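Local coordinates for protein Poly(Beta-D-mannuronate) lyase (Pseudopedobacter saltans, PDB 7O79) that probably cleaves alginate as a poly(beta-D-mannuronate) lyase of polysaccharide lyase family 6, built as a parallel beta-helix, at residues Lys162-Thr167 and Arg172-Ile177; Asn369-Thr374 and Gly393-Tyr398; Ser9-Ala14 and Lys32-Leu37; Cys284-Glu289 and Asp294-Ile299. All coordinates share one frame; numbering follows the deposited sequence.

Contact 1: Lys162-Thr167 and Arg172-Ile177; sequences KDIPYT and REIFRI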
loop_
_atom_site.group_PDB
_atom_site.type_symbol
_atom_site.label_atom_id
_atom_site.label_comp_id
_atom_site.label_asym_id
_atom_site.label_seq_id
_atom_site.Cartn_x
_atom_site.Cartn_y
_atom_site.Cartn_z
ATOM N N LYS A 162 -2.980 9.790 8.648
ATOM C CA LYS A 162 -3.636 11.087 8.621
ATOM C C LYS A 162 -2.640 12.199 8.317
ATOM O O LYS A 162 -1.560 12.244 8.911
ATOM C CB LYS A 162 -4.307 11.375 9.960
ATOM C CG LYS A 162 -4.965 12.739 10.027
ATOM C CD LYS A 162 -5.555 12.996 11.399
ATOM C CE LYS A 162 -6.733 13.966 11.328
ATOM N NZ LYS A 162 -7.166 14.390 12.694
ATOM N N ASP A 163 -3.039 13.118 7.434
ATOM C CA ASP A 163 -2.300 14.358 7.164
ATOM C C ASP A 163 -0.832 14.072 6.863
ATOM O O ASP A 163 0.081 14.489 7.584
ATOM C CB ASP A 163 -2.409 15.353 8.326
ATOM C CG ASP A 163 -3.839 15.747 8.649
ATOM O OD1 ASP A 163 -4.685 15.809 7.736
ATOM O OD2 ASP A 163 -4.108 16.029 9.829
ATOM N N ILE A 164 -0.616 13.332 5.785
ATOM C CA ILE A 164 0.743 13.101 5.315
ATOM C C ILE A 164 0.959 14.192 4.270
ATOM O O ILE A 164 0.393 14.107 3.167
ATOM C CB ILE A 164 0.916 11.682 4.747
ATOM C CG1 ILE A 164 0.396 10.631 5.749
ATOM C CG2 ILE A 164 2.383 11.438 4.366
ATOM C CD1 ILE A 164 1.030 10.655 7.130
ATOM N N PRO A 165 1.694 15.262 4.589
ATOM C CA PRO A 165 1.714 16.428 3.694
ATOM C C PRO A 165 2.222 16.095 2.294
ATOM O O PRO A 165 3.118 15.271 2.098
ATOM C CB PRO A 165 2.629 17.424 4.415
ATOM C CG PRO A 165 3.402 16.636 5.387
ATOM C CD PRO A 165 2.546 15.454 5.773
ATOM N N TYR A 166 1.605 16.745 1.313
ATOM C CA TYR A 166 1.883 16.480 -0.086
ATOM C C TYR A 166 3.163 17.165 -0.536
ATOM O O TYR A 166 3.318 18.375 -0.353
ATOM C CB TYR A 166 0.715 16.972 -0.930
ATOM C CG TYR A 166 0.975 17.014 -2.420
ATOM C CD1 TYR A 166 1.351 15.865 -3.113
ATOM C CD2 TYR A 166 0.786 18.194 -3.146
ATOM C CE1 TYR A 166 1.567 15.884 -4.483
ATOM C CE2 TYR A 166 0.990 18.225 -4.518
ATOM C CZ TYR A 166 1.368 17.069 -5.182
ATOM O OH TYR A 166 1.559 17.086 -6.541
ATOM N N THR A 167 4.087 16.390 -1.117
ATOM C CA THR A 167 5.169 16.946 -1.956
ATOM C C THR A 167 5.335 15.923 -3.077
ATOM O O THR A 167 5.403 14.706 -2.802
ATOM C CB THR A 167 6.515 17.186 -1.253
ATOM O OG1 THR A 167 7.176 15.929 -1.010
ATOM C CG2 THR A 167 6.355 17.960 0.068
ATOM N N ARG A 172 7.562 8.626 -1.509
ATOM C CA ARG A 172 6.786 9.000 -0.327
ATOM C C ARG A 172 5.407 8.340 -0.355
ATOM O O ARG A 172 4.385 8.971 -0.073
ATOM C CB ARG A 172 6.682 10.521 -0.204
ATOM C CG ARG A 172 8.048 11.192 0.006
ATOM C CD ARG A 172 7.878 12.666 0.386
ATOM N NE ARG A 172 7.125 12.757 1.629
ATOM C CZ ARG A 172 6.027 13.482 1.786
ATOM N NH1 ARG A 172 5.554 14.192 0.764
ATOM N NH2 ARG A 172 5.388 13.476 2.958
ATOM N N GLU A 173 5.369 7.063 -0.741
ATOM C CA GLU A 173 4.156 6.264 -0.656
ATOM C C GLU A 173 3.741 6.100 0.799
ATOM O O GLU A 173 4.537 6.288 1.726
ATOM C CB GLU A 173 4.376 4.876 -1.277
ATOM C CG GLU A 173 4.855 4.893 -2.729
ATOM C CD GLU A 173 6.365 4.945 -2.874
ATOM O OE1 GLU A 173 6.860 4.586 -3.965
ATOM O OE2 GLU A 173 7.059 5.344 -1.905
ATOM N N ILE A 174 2.476 5.736 1.010
ATOM C CA ILE A 174 2.105 5.332 2.366
ATOM C C ILE A 174 2.526 3.886 2.619
ATOM O O ILE A 174 3.044 3.557 3.697
ATOM C CB ILE A 174 0.604 5.548 2.618
ATOM C CG1 ILE A 174 0.205 6.996 2.284
ATOM C CG2 ILE A 174 0.277 5.250 4.084
ATOM C CD1 ILE A 174 1.163 8.075 2.858
ATOM N N PHE A 175 2.342 3.014 1.621
ATOM C CA PHE A 175 2.760 1.615 1.650
ATOM C C PHE A 175 3.547 1.315 0.380
ATOM O O PHE A 175 3.077 1.630 -0.717
ATOM C CB PHE A 175 1.549 0.665 1.704
ATOM C CG PHE A 175 0.857 0.580 3.049
ATOM C CD1 PHE A 175 -0.121 1.500 3.406
ATOM C CD2 PHE A 175 1.131 -0.474 3.915
ATOM C CE1 PHE A 175 -0.787 1.401 4.643
ATOM C CE2 PHE A 175 0.460 -0.598 5.149
ATOM C CZ PHE A 175 -0.502 0.340 5.503
ATOM N N ARG A 176 4.719 0.691 0.513
ATOM C CA ARG A 176 5.443 0.141 -0.630
ATOM C C ARG A 176 5.809 -1.310 -0.316
ATOM O O ARG A 176 6.567 -1.568 0.621
ATOM C CB ARG A 176 6.689 0.978 -0.965
ATOM C CG ARG A 176 7.483 0.433 -2.160
ATOM C CD ARG A 176 8.721 1.288 -2.539
ATOM N NE ARG A 176 9.765 1.251 -1.519
ATOM C CZ ARG A 176 10.693 2.189 -1.361
ATOM N NH1 ARG A 176 10.739 3.232 -2.185
ATOM N NH2 ARG A 176 11.599 2.065 -0.400
ATOM N N ILE A 177 5.258 -2.255 -1.088
ATOM C CA ILE A 177 5.352 -3.686 -0.786
ATOM C C ILE A 177 6.268 -4.360 -1.800
ATOM O O ILE A 177 5.837 -4.760 -2.889
ATOM C CB ILE A 177 3.981 -4.376 -0.757
ATOM C CG1 ILE A 177 2.954 -3.518 -0.010
ATOM C CG2 ILE A 177 4.124 -5.804 -0.189
ATOM C CD1 ILE A 177 3.341 -3.268 1.445
#
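Within a turn of the parallel beta-helix, between strands 155-162 and 175-177, R172 reaches back across the loop and takes the carbonyl of P165 in a two-nitrogen grip. The guanidinium meets P165 O end-on: R172 NH1 and NH2 each lie 3.0 Å from that oxygen. The two N-H...O angles, 147° and 145°, are bent as expected when two donors converge on one acceptor, which sits almost exactly in the guanidinium plane. The R172 side chain bends at chi3 (61°), turning its head toward the loop. T167 crosses it at about a right angle, and T167 OG1 receives a weak third hydrogen bond from R172 NH1 (3.0 Å). The stronger partner of that hydroxyl is D169. On the remaining nitrogen, R172 NE donates a hydrogen bond to N139 O, so the rotation of the guanidinium is fixed from two directions.

In the parallel beta-helix such turns carry the chain from one face of a coil to the next, and here the polar clasp is backed by an apolar contact on the side nearer the core. I164 CG2 lies 3.9 Å from I174 CD1, and the same methyl is equally distant from R172 NH2. I174 CD1 also meets I164 CG1, and the I174 side chain also packs on I210 and F200.

Contact 2: Asn369-Thr374 and Gly393-Tyr398; sequences NAIQAT and GSNLVY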
loop_
_atom_site.group_PDB
_atom_site.type_symbol
_atom_site.label_atom_id
_atom_site.label_comp_id
_atom_site.label_asym_id
_atom_site.label_seq_id
_atom_site.Cartn_x
_atom_site.Cartn_y
_atom_site.Cartn_z
ATOM N N ASN A 369 -16.243 9.135 -21.720
ATOM C CA ASN A 369 -15.157 8.232 -21.317
ATOM C C ASN A 369 -15.457 7.464 -20.032
ATOM O O ASN A 369 -14.560 7.232 -19.221
ATOM C CB ASN A 369 -13.829 8.978 -21.184
ATOM C CG ASN A 369 -13.456 9.730 -22.443
ATOM O OD1 ASN A 369 -13.440 9.157 -23.542
ATOM N ND2 ASN A 369 -13.128 11.002 -22.293
ATOM N N ALA A 370 -16.707 7.024 -19.859
ATOM C CA ALA A 370 -16.986 6.063 -18.792
ATOM C C ALA A 370 -16.116 4.819 -18.946
ATOM O O ALA A 370 -15.516 4.331 -17.980
ATOM C CB ALA A 370 -18.465 5.680 -18.791
ATOM N N ILE A 371 -16.052 4.278 -20.154
ATOM C CA ILE A 371 -15.063 3.273 -20.507
ATOM C C ILE A 371 -14.273 3.818 -21.684
ATOM O O ILE A 371 -14.852 4.248 -22.689
ATOM C CB ILE A 371 -15.709 1.915 -20.833
ATOM C CG1 ILE A 371 -16.540 1.457 -19.635
ATOM C CG2 ILE A 371 -14.644 0.888 -21.155
ATOM C CD1 ILE A 371 -17.008 0.067 -19.737
ATOM N N GLN A 372 -12.963 3.862 -21.524
ATOM C CA GLN A 372 -12.053 4.420 -22.510
ATOM C C GLN A 372 -11.042 3.327 -22.819
ATOM O O GLN A 372 -10.259 2.954 -21.943
ATOM C CB GLN A 372 -11.376 5.659 -21.943
ATOM C CG GLN A 372 -10.231 6.201 -22.741
ATOM C CD GLN A 372 -9.653 7.425 -22.085
ATOM O OE1 GLN A 372 -10.377 8.375 -21.752
ATOM N NE2 GLN A 372 -8.342 7.409 -21.862
ATOM N N ALA A 373 -11.061 2.802 -24.044
ATOM C CA ALA A 373 -10.140 1.742 -24.447
ATOM C C ALA A 373 -9.182 2.269 -25.506
ATOM O O ALA A 373 -9.612 2.693 -26.584
ATOM C CB ALA A 373 -10.897 0.524 -24.965
ATOM N N THR A 374 -7.889 2.244 -25.206
ATOM C CA THR A 374 -6.912 2.701 -26.185
ATOM C C THR A 374 -6.939 1.793 -27.413
ATOM O O THR A 374 -6.972 0.563 -27.298
ATOM C CB THR A 374 -5.519 2.743 -25.566
ATOM O OG1 THR A 374 -5.508 3.708 -24.514
ATOM C CG2 THR A 374 -4.491 3.160 -26.594
ATOM N N GLY A 393 -19.124 -6.129 -20.597
ATOM C CA GLY A 393 -20.565 -5.978 -20.687
ATOM C C GLY A 393 -21.138 -5.772 -19.314
ATOM O O GLY A 393 -20.422 -5.784 -18.311
ATOM N N SER A 394 -22.457 -5.576 -19.283
ATOM C CA SER A 394 -23.187 -5.396 -18.033
ATOM C C SER A 394 -22.609 -4.249 -17.208
ATOM O O SER A 394 -22.713 -4.229 -15.984
ATOM C CB SER A 394 -23.211 -6.687 -17.218
ATOM O OG SER A 394 -23.908 -7.704 -17.908
ATOM N N ASN A 395 -21.984 -3.285 -17.869
ATOM C CA ASN A 395 -21.545 -2.073 -17.207
ATOM C C ASN A 395 -22.605 -0.997 -17.397
ATOM O O ASN A 395 -23.181 -0.862 -18.482
ATOM C CB ASN A 395 -20.197 -1.620 -17.761
ATOM C CG ASN A 395 -19.120 -2.631 -17.491
ATOM O OD1 ASN A 395 -18.930 -3.023 -16.347
ATOM N ND2 ASN A 395 -18.436 -3.093 -18.539
ATOM N N LEU A 396 -22.881 -0.253 -16.340
ATOM C CA LEU A 396 -23.997 0.679 -16.333
ATOM C C LEU A 396 -23.478 2.096 -16.126
ATOM O O LEU A 396 -22.887 2.400 -15.084
ATOM C CB LEU A 396 -24.998 0.277 -15.255
ATOM C CG LEU A 396 -26.180 1.204 -14.994
ATOM C CD1 LEU A 396 -26.978 1.478 -16.266
ATOM C CD2 LEU A 396 -27.061 0.542 -13.939
ATOM N N VAL A 397 -23.694 2.954 -17.119
ATOM C CA VAL A 397 -23.238 4.341 -17.084
ATOM C C VAL A 397 -24.432 5.241 -16.801
ATOM O O VAL A 397 -25.373 5.310 -17.607
ATOM C CB VAL A 397 -22.548 4.746 -18.397
ATOM C CG1 VAL A 397 -22.026 6.166 -18.288
ATOM C CG2 VAL A 397 -21.403 3.773 -18.725
ATOM N N TYR A 398 -24.378 5.940 -15.669
ATOM C CA TYR A 398 -25.410 6.875 -15.250
ATOM C C TYR A 398 -25.133 8.286 -15.730
ATOM O O TYR A 398 -23.985 8.687 -15.915
ATOM C CB TYR A 398 -25.541 6.910 -13.730
ATOM C CG TYR A 398 -26.223 5.709 -13.135
ATOM C CD1 TYR A 398 -25.551 4.511 -12.971
ATOM C CD2 TYR A 398 -27.557 5.767 -12.760
ATOM C CE1 TYR A 398 -26.182 3.411 -12.416
ATOM C CE2 TYR A 398 -28.200 4.670 -12.212
ATOM C CZ TYR A 398 -27.513 3.496 -12.045
ATOM O OH TYR A 398 -28.150 2.408 -11.488
#
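N395 is the first residue of 393-398 to meet the other segment, and it does so through its amide. The methyl CD1 of I371 comes down on it from above the amide plane, nearer the nitrogen than the oxygen, at 3.7 Å from N395 ND2 and 4.1 Å from N395 CG. The two side chains cross at about a right angle. I371 reaches this far because its outer arm is extended, CD1 lying anti to CA (chi2 -170°). The amide is held in place at both of its polar ends, ND2 bonding to I357 O and OD1 accepting from N360 N, so the isoleucine packs against a group whose rotation is already set.

Two residues on, V397 turns its side chain to the same neighbour segment. Its fork closes on a single methyl: A370 CB is 3.5 Å from V397 CG2 and 3.6 Å from V397 CG1, an almost symmetrical fit. With CG1 anti to the backbone N (chi1 -177°), both branches face the alanine. Here the backbones draw nearest, the CA atoms of A370 and V397 being 6.7 Å apart. The contact is purely side-chain packing and lies near the surface.

Strand 391-397 runs parallel to 356-364, whereas 371-373 lies beside 333-337 as the outermost strand of another face of the beta-helix. The contact therefore joins two faces of its last coils, with I362 of strand 356-364 touching both A370 and I371.

Contact 3: Ser9-Ala14 and Lys32-Leu37; sequences SELNKA and KDVKIL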
loop_
_atom_site.group_PDB
_atom_site.type_symbol
_atom_site.label_atom_id
_atom_site.label_comp_id
_atom_site.label_asym_id
_atom_site.label_seq_id
_atom_site.Cartn_x
_atom_site.Cartn_y
_atom_site.Cartn_z
ATOM N N SER A 9 18.369 2.314 31.058
ATOM C CA SER A 9 19.174 1.280 31.693
ATOM C C SER A 9 18.294 0.142 32.204
ATOM O O SER A 9 18.568 -1.035 31.943
ATOM C CB SER A 9 20.000 1.896 32.828
ATOM O OG SER A 9 20.586 0.900 33.652
ATOM N N GLU A 10 17.221 0.480 32.927
ATOM C CA GLU A 10 16.322 -0.549 33.435
ATOM C C GLU A 10 15.658 -1.316 32.290
ATOM O O GLU A 10 15.507 -2.543 32.364
ATOM C CB GLU A 10 15.268 0.074 34.353
ATOM C CG GLU A 10 15.817 0.868 35.532
ATOM C CD GLU A 10 14.764 1.117 36.599
ATOM O OE1 GLU A 10 13.562 1.144 36.263
ATOM O OE2 GLU A 10 15.132 1.280 37.782
ATOM N N LEU A 11 15.276 -0.608 31.222
ATOM C CA LEU A 11 14.623 -1.232 30.069
ATOM C C LEU A 11 15.497 -2.315 29.429
ATOM O O LEU A 11 15.027 -3.429 29.151
ATOM C CB LEU A 11 14.275 -0.151 29.046
ATOM C CG LEU A 11 13.630 -0.619 27.745
ATOM C CD1 LEU A 11 12.322 -1.392 28.021
ATOM C CD2 LEU A 11 13.408 0.585 26.845
ATOM N N ASN A 12 16.770 -2.005 29.171
ATOM C CA ASN A 12 17.637 -3.004 28.553
ATOM C C ASN A 12 17.884 -4.190 29.484
ATOM O O ASN A 12 17.997 -5.328 29.012
ATOM C CB ASN A 12 18.957 -2.366 28.107
ATOM C CG ASN A 12 18.753 -1.321 27.004
ATOM O OD1 ASN A 12 17.780 -1.379 26.250
ATOM N ND2 ASN A 12 19.665 -0.361 26.917
ATOM N N LYS A 13 17.941 -3.954 30.800
ATOM C CA LYS A 13 18.052 -5.063 31.749
ATOM C C LYS A 13 16.817 -5.955 31.687
ATOM O O LYS A 13 16.926 -7.186 31.656
ATOM C CB LYS A 13 18.256 -4.530 33.170
ATOM C CG LYS A 13 19.625 -3.891 33.424
ATOM C CD LYS A 13 20.084 -4.075 34.873
ATOM N N ALA A 14 15.628 -5.344 31.685
ATOM C CA ALA A 14 14.393 -6.114 31.582
ATOM C C ALA A 14 14.332 -6.898 30.277
ATOM O O ALA A 14 13.887 -8.051 30.260
ATOM C CB ALA A 14 13.190 -5.187 31.707
ATOM N N LYS A 32 13.961 10.100 26.105
ATOM C CA LYS A 32 14.735 10.770 25.064
ATOM C C LYS A 32 15.846 9.877 24.530
ATOM O O LYS A 32 16.583 9.264 25.308
ATOM C CB LYS A 32 15.341 12.070 25.598
ATOM C CG LYS A 32 15.237 13.234 24.630
ATOM N N ASP A 33 15.969 9.819 23.202
ATOM C CA ASP A 33 17.076 9.136 22.523
ATOM C C ASP A 33 17.236 7.684 22.974
ATOM O O ASP A 33 18.336 7.228 23.293
ATOM C CB ASP A 33 18.396 9.894 22.712
ATOM C CG ASP A 33 18.300 11.360 22.320
ATOM O OD1 ASP A 33 17.740 11.651 21.248
ATOM O OD2 ASP A 33 18.816 12.223 23.064
ATOM N N VAL A 34 16.137 6.933 22.962
ATOM C CA VAL A 34 16.170 5.524 23.353
ATOM C C VAL A 34 16.029 4.663 22.107
ATOM O O VAL A 34 14.971 4.648 21.467
ATOM C CB VAL A 34 15.088 5.177 24.386
ATOM C CG1 VAL A 34 15.334 3.750 24.925
ATOM C CG2 VAL A 34 15.111 6.179 25.535
ATOM N N LYS A 35 17.084 3.923 21.779
ATOM C CA LYS A 35 17.040 2.936 20.702
ATOM C C LYS A 35 16.674 1.604 21.339
ATOM O O LYS A 35 17.502 0.961 21.993
ATOM C CB LYS A 35 18.374 2.872 19.967
ATOM C CG LYS A 35 18.483 1.798 18.898
ATOM C CD LYS A 35 19.932 1.701 18.406
ATOM C CE LYS A 35 20.100 0.754 17.214
ATOM N NZ LYS A 35 18.831 0.493 16.447
ATOM N N ILE A 36 15.429 1.187 21.164
ATOM C CA ILE A 36 14.929 -0.031 21.792
ATOM C C ILE A 36 15.263 -1.216 20.889
ATOM O O ILE A 36 14.670 -1.369 19.815
ATOM C CB ILE A 36 13.423 0.073 22.043
ATOM C CG1 ILE A 36 13.132 1.230 22.992
ATOM C CG2 ILE A 36 12.876 -1.215 22.622
ATOM C CD1 ILE A 36 11.663 1.523 23.161
ATOM N N LEU A 37 16.143 -2.083 21.358
ATOM C CA LEU A 37 16.462 -3.312 20.654
ATOM C C LEU A 37 15.778 -4.452 21.414
ATOM O O LEU A 37 16.315 -4.994 22.337
ATOM C CB LEU A 37 17.954 -3.558 20.517
ATOM C CG LEU A 37 18.830 -2.546 19.793
ATOM C CD1 LEU A 37 20.255 -3.035 19.769
ATOM C CD2 LEU A 37 18.334 -2.207 18.393
HETATM O O HOH W 1 17.652 -1.809 23.666
#
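L11, on the helix 8-17 that caps the N-terminal end of the beta-helix, sends its side chain toward the first coils. From CB, which points at segment 32-37, the chain runs to CG, placed anti to the backbone N (chi1 178°), and there it forks. The CD2 branch makes the contact: it lies 3.9 Å from I36 CG1 and 4.2 Å from I36 CD1, crossing that side chain at about a right angle. The same methyl touches V34 CG1, also at 4.2 Å, so it spans the buried V34 and I36 of 32-37. I24 and M26 of strand 23-26 also pack against the leucine.

Next to this apolar contact, N12 adds a polar link through a water. The water donates to N12 OD1 (2.6 Å) and, over a longer 3.2 Å, to K35 O, and accepts from L37 N (2.8 Å). An exposed helix side chain is thus tied to the backbone of strand 35-38, an edge strand of its sheet.

The chemistry is divided by depth: buried methyl groups seat the helix on the end of the solenoid, while at the surface a water links N12 of the helix to K35 O and L37 N of the strand.

Contact 4: Cys284-Glu289 and Asp294-Ile299; sequences CGEYIE and DKYEPI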
loop_
_atom_site.group_PDB
_atom_site.type_symbol
_atom_site.label_atom_id
_atom_site.label_comp_id
_atom_site.label_asym_id
_atom_site.label_seq_id
_atom_site.Cartn_x
_atom_site.Cartn_y
_atom_site.Cartn_z
ATOM N N CYS A 284 -0.777 -0.141 -19.963
ATOM C CA CYS A 284 -0.219 -0.961 -21.030
ATOM C C CYS A 284 1.096 -1.593 -20.583
ATOM O O CYS A 284 1.911 -0.966 -19.899
ATOM C CB CYS A 284 0.011 -0.126 -22.293
ATOM S SG CYS A 284 -1.477 0.548 -23.059
ATOM N N GLY A 285 1.295 -2.837 -20.958
ATOM C CA GLY A 285 2.513 -3.527 -20.597
ATOM C C GLY A 285 3.597 -3.310 -21.631
ATOM O O GLY A 285 3.346 -2.831 -22.742
ATOM N N GLU A 286 4.811 -3.700 -21.261
ATOM C CA GLU A 286 5.959 -3.575 -22.146
ATOM C C GLU A 286 6.303 -4.897 -22.819
ATOM O O GLU A 286 6.462 -5.921 -22.149
ATOM C CB GLU A 286 7.182 -3.052 -21.398
ATOM C CG GLU A 286 8.271 -2.725 -22.400
ATOM C CD GLU A 286 9.487 -2.089 -21.796
ATOM O OE1 GLU A 286 10.002 -2.581 -20.765
ATOM O OE2 GLU A 286 9.941 -1.101 -22.394
ATOM N N TYR A 287 6.441 -4.863 -24.142
ATOM C CA TYR A 287 6.922 -6.010 -24.909
ATOM C C TYR A 287 8.434 -6.136 -24.757
ATOM O O TYR A 287 9.152 -5.152 -24.944
ATOM C CB TYR A 287 6.555 -5.819 -26.377
ATOM C CG TYR A 287 7.007 -6.910 -27.320
ATOM C CD1 TYR A 287 6.364 -8.151 -27.354
ATOM C CD2 TYR A 287 8.080 -6.698 -28.190
ATOM C CE1 TYR A 287 6.777 -9.146 -28.244
ATOM C CE2 TYR A 287 8.496 -7.675 -29.064
ATOM C CZ TYR A 287 7.843 -8.889 -29.101
ATOM O OH TYR A 287 8.272 -9.847 -29.992
ATOM N N ILE A 288 8.925 -7.334 -24.418
ATOM C CA ILE A 288 10.352 -7.555 -24.185
ATOM C C ILE A 288 10.911 -8.740 -24.953
ATOM O O ILE A 288 12.095 -9.051 -24.804
ATOM C CB ILE A 288 10.676 -7.718 -22.682
ATOM C CG1 ILE A 288 10.130 -9.055 -22.160
ATOM C CG2 ILE A 288 10.192 -6.530 -21.866
ATOM C CD1 ILE A 288 10.698 -9.473 -20.810
ATOM N N GLU A 289 10.104 -9.431 -25.760
ATOM C CA GLU A 289 10.601 -10.649 -26.388
ATOM C C GLU A 289 11.751 -10.345 -27.334
ATOM O O GLU A 289 12.697 -11.132 -27.441
ATOM C CB GLU A 289 9.472 -11.371 -27.123
ATOM C CG GLU A 289 9.895 -12.688 -27.799
ATOM C CD GLU A 289 10.552 -13.681 -26.842
ATOM O OE1 GLU A 289 11.733 -14.036 -27.066
ATOM O OE2 GLU A 289 9.907 -14.085 -25.848
ATOM N N ASP A 294 15.892 -0.250 -33.076
ATOM C CA ASP A 294 17.255 -0.215 -32.554
ATOM C C ASP A 294 17.388 0.606 -31.285
ATOM O O ASP A 294 18.477 0.626 -30.702
ATOM C CB ASP A 294 18.208 0.334 -33.611
ATOM C CG ASP A 294 18.317 -0.588 -34.793
ATOM O OD1 ASP A 294 18.174 -1.798 -34.572
ATOM O OD2 ASP A 294 18.544 -0.123 -35.929
ATOM N N LYS A 295 16.320 1.274 -30.845
ATOM C CA LYS A 295 16.398 2.198 -29.718
ATOM C C LYS A 295 16.013 1.571 -28.384
ATOM O O LYS A 295 16.173 2.231 -27.348
ATOM C CB LYS A 295 15.513 3.425 -29.981
ATOM C CG LYS A 295 15.827 4.088 -31.325
ATOM C CD LYS A 295 15.601 5.571 -31.288
ATOM C CE LYS A 295 16.086 6.237 -32.592
ATOM N NZ LYS A 295 17.511 5.903 -32.899
ATOM N N TYR A 296 15.533 0.327 -28.386
ATOM C CA TYR A 296 15.065 -0.326 -27.166
ATOM C C TYR A 296 16.161 -0.377 -26.114
ATOM O O TYR A 296 17.265 -0.859 -26.379
ATOM C CB TYR A 296 14.561 -1.731 -27.502
ATOM C CG TYR A 296 14.068 -2.556 -26.327
ATOM C CD1 TYR A 296 13.293 -2.001 -25.320
ATOM C CD2 TYR A 296 14.343 -3.908 -26.260
ATOM C CE1 TYR A 296 12.831 -2.783 -24.252
ATOM C CE2 TYR A 296 13.880 -4.696 -25.215
ATOM C CZ TYR A 296 13.139 -4.139 -24.218
ATOM O OH TYR A 296 12.709 -4.947 -23.188
ATOM N N GLU A 297 15.855 0.148 -24.918
ATOM C CA GLU A 297 16.744 0.071 -23.763
ATOM C C GLU A 297 16.082 -0.821 -22.717
ATOM O O GLU A 297 15.278 -0.344 -21.892
ATOM C CB GLU A 297 17.042 1.462 -23.191
ATOM C CG GLU A 297 17.549 2.442 -24.262
ATOM C CD GLU A 297 17.689 3.883 -23.757
ATOM O OE1 GLU A 297 18.455 4.655 -24.379
ATOM O OE2 GLU A 297 17.079 4.226 -22.719
ATOM N N PRO A 298 16.389 -2.117 -22.699
ATOM C CA PRO A 298 15.703 -3.024 -21.772
ATOM C C PRO A 298 16.098 -2.792 -20.326
ATOM O O PRO A 298 17.202 -2.340 -20.015
ATOM C CB PRO A 298 16.143 -4.413 -22.251
ATOM C CG PRO A 298 17.500 -4.178 -22.849
ATOM C CD PRO A 298 17.401 -2.814 -23.516
ATOM N N ILE A 299 15.159 -3.101 -19.434
ATOM C CA ILE A 299 15.437 -3.166 -18.004
ATOM C C ILE A 299 16.096 -4.519 -17.757
ATOM O O ILE A 299 15.469 -5.561 -17.950
ATOM C CB ILE A 299 14.165 -3.010 -17.161
ATOM C CG1 ILE A 299 13.395 -1.724 -17.523
ATOM C CG2 ILE A 299 14.499 -3.073 -15.678
ATOM C CD1 ILE A 299 14.143 -0.410 -17.261
HETATM O O HOH W 2 12.431 -3.657 -20.695
#
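E286 meets the edge of the Y296 ring in a loop that projects from the parallel beta-helix between strands 280-283 and 299-300. The carboxylate of E286 stands nearly perpendicular to the tyrosine ring, the planes 86° apart, and approaches the ring edge, with E286 OE2 3.8 Å from Y296 CE1. An extended side chain, its CG anti to the backbone N (chi1 -171°), carries the acid to that edge. OE2 has stronger partners in a salt bridge to R311 and a bond from Q347 N, so the acid is anchored independently of the ring.

I288 crosses Y296 obliquely at the phenol end: I288 CG2 lies 3.3 Å from Y296 OH. P298 N, from the same segment as the tyrosine, sits 3.9 Å above one face of the Y296 ring, over its centre. Edge, end and face of the tyrosine are thus each met by a different residue.

A single water joins the two arms of the loop. It donates to E286 OE1 at 2.7 Å, accepts from Y296 OH at 2.8 Å, and takes a further hydrogen bond from the backbone I299 N at 3.1 Å.

How the contacts relate
From the N terminus the contacts follow in the order 3, 1, 4, 2, and each loop closes before the next opens, so none nests within or crosses another. Contact 3 spans 9-37 and joins the capping helix to the first coils. Contact 1 closes a short turn in the middle of the solenoid, its centre about 29 Å from that of contact 3. Contact 4 closes a loop, 284-299, that leaves the coils after strand 280-283 and projects from them. Contact 2 bridges 369-398 in the last coils, about 58 Å from contact 3, centre to centre, on the opposite side of the chain's centre. Contacts 2 and 4 come within about 5 Å at their nearest atoms without touching.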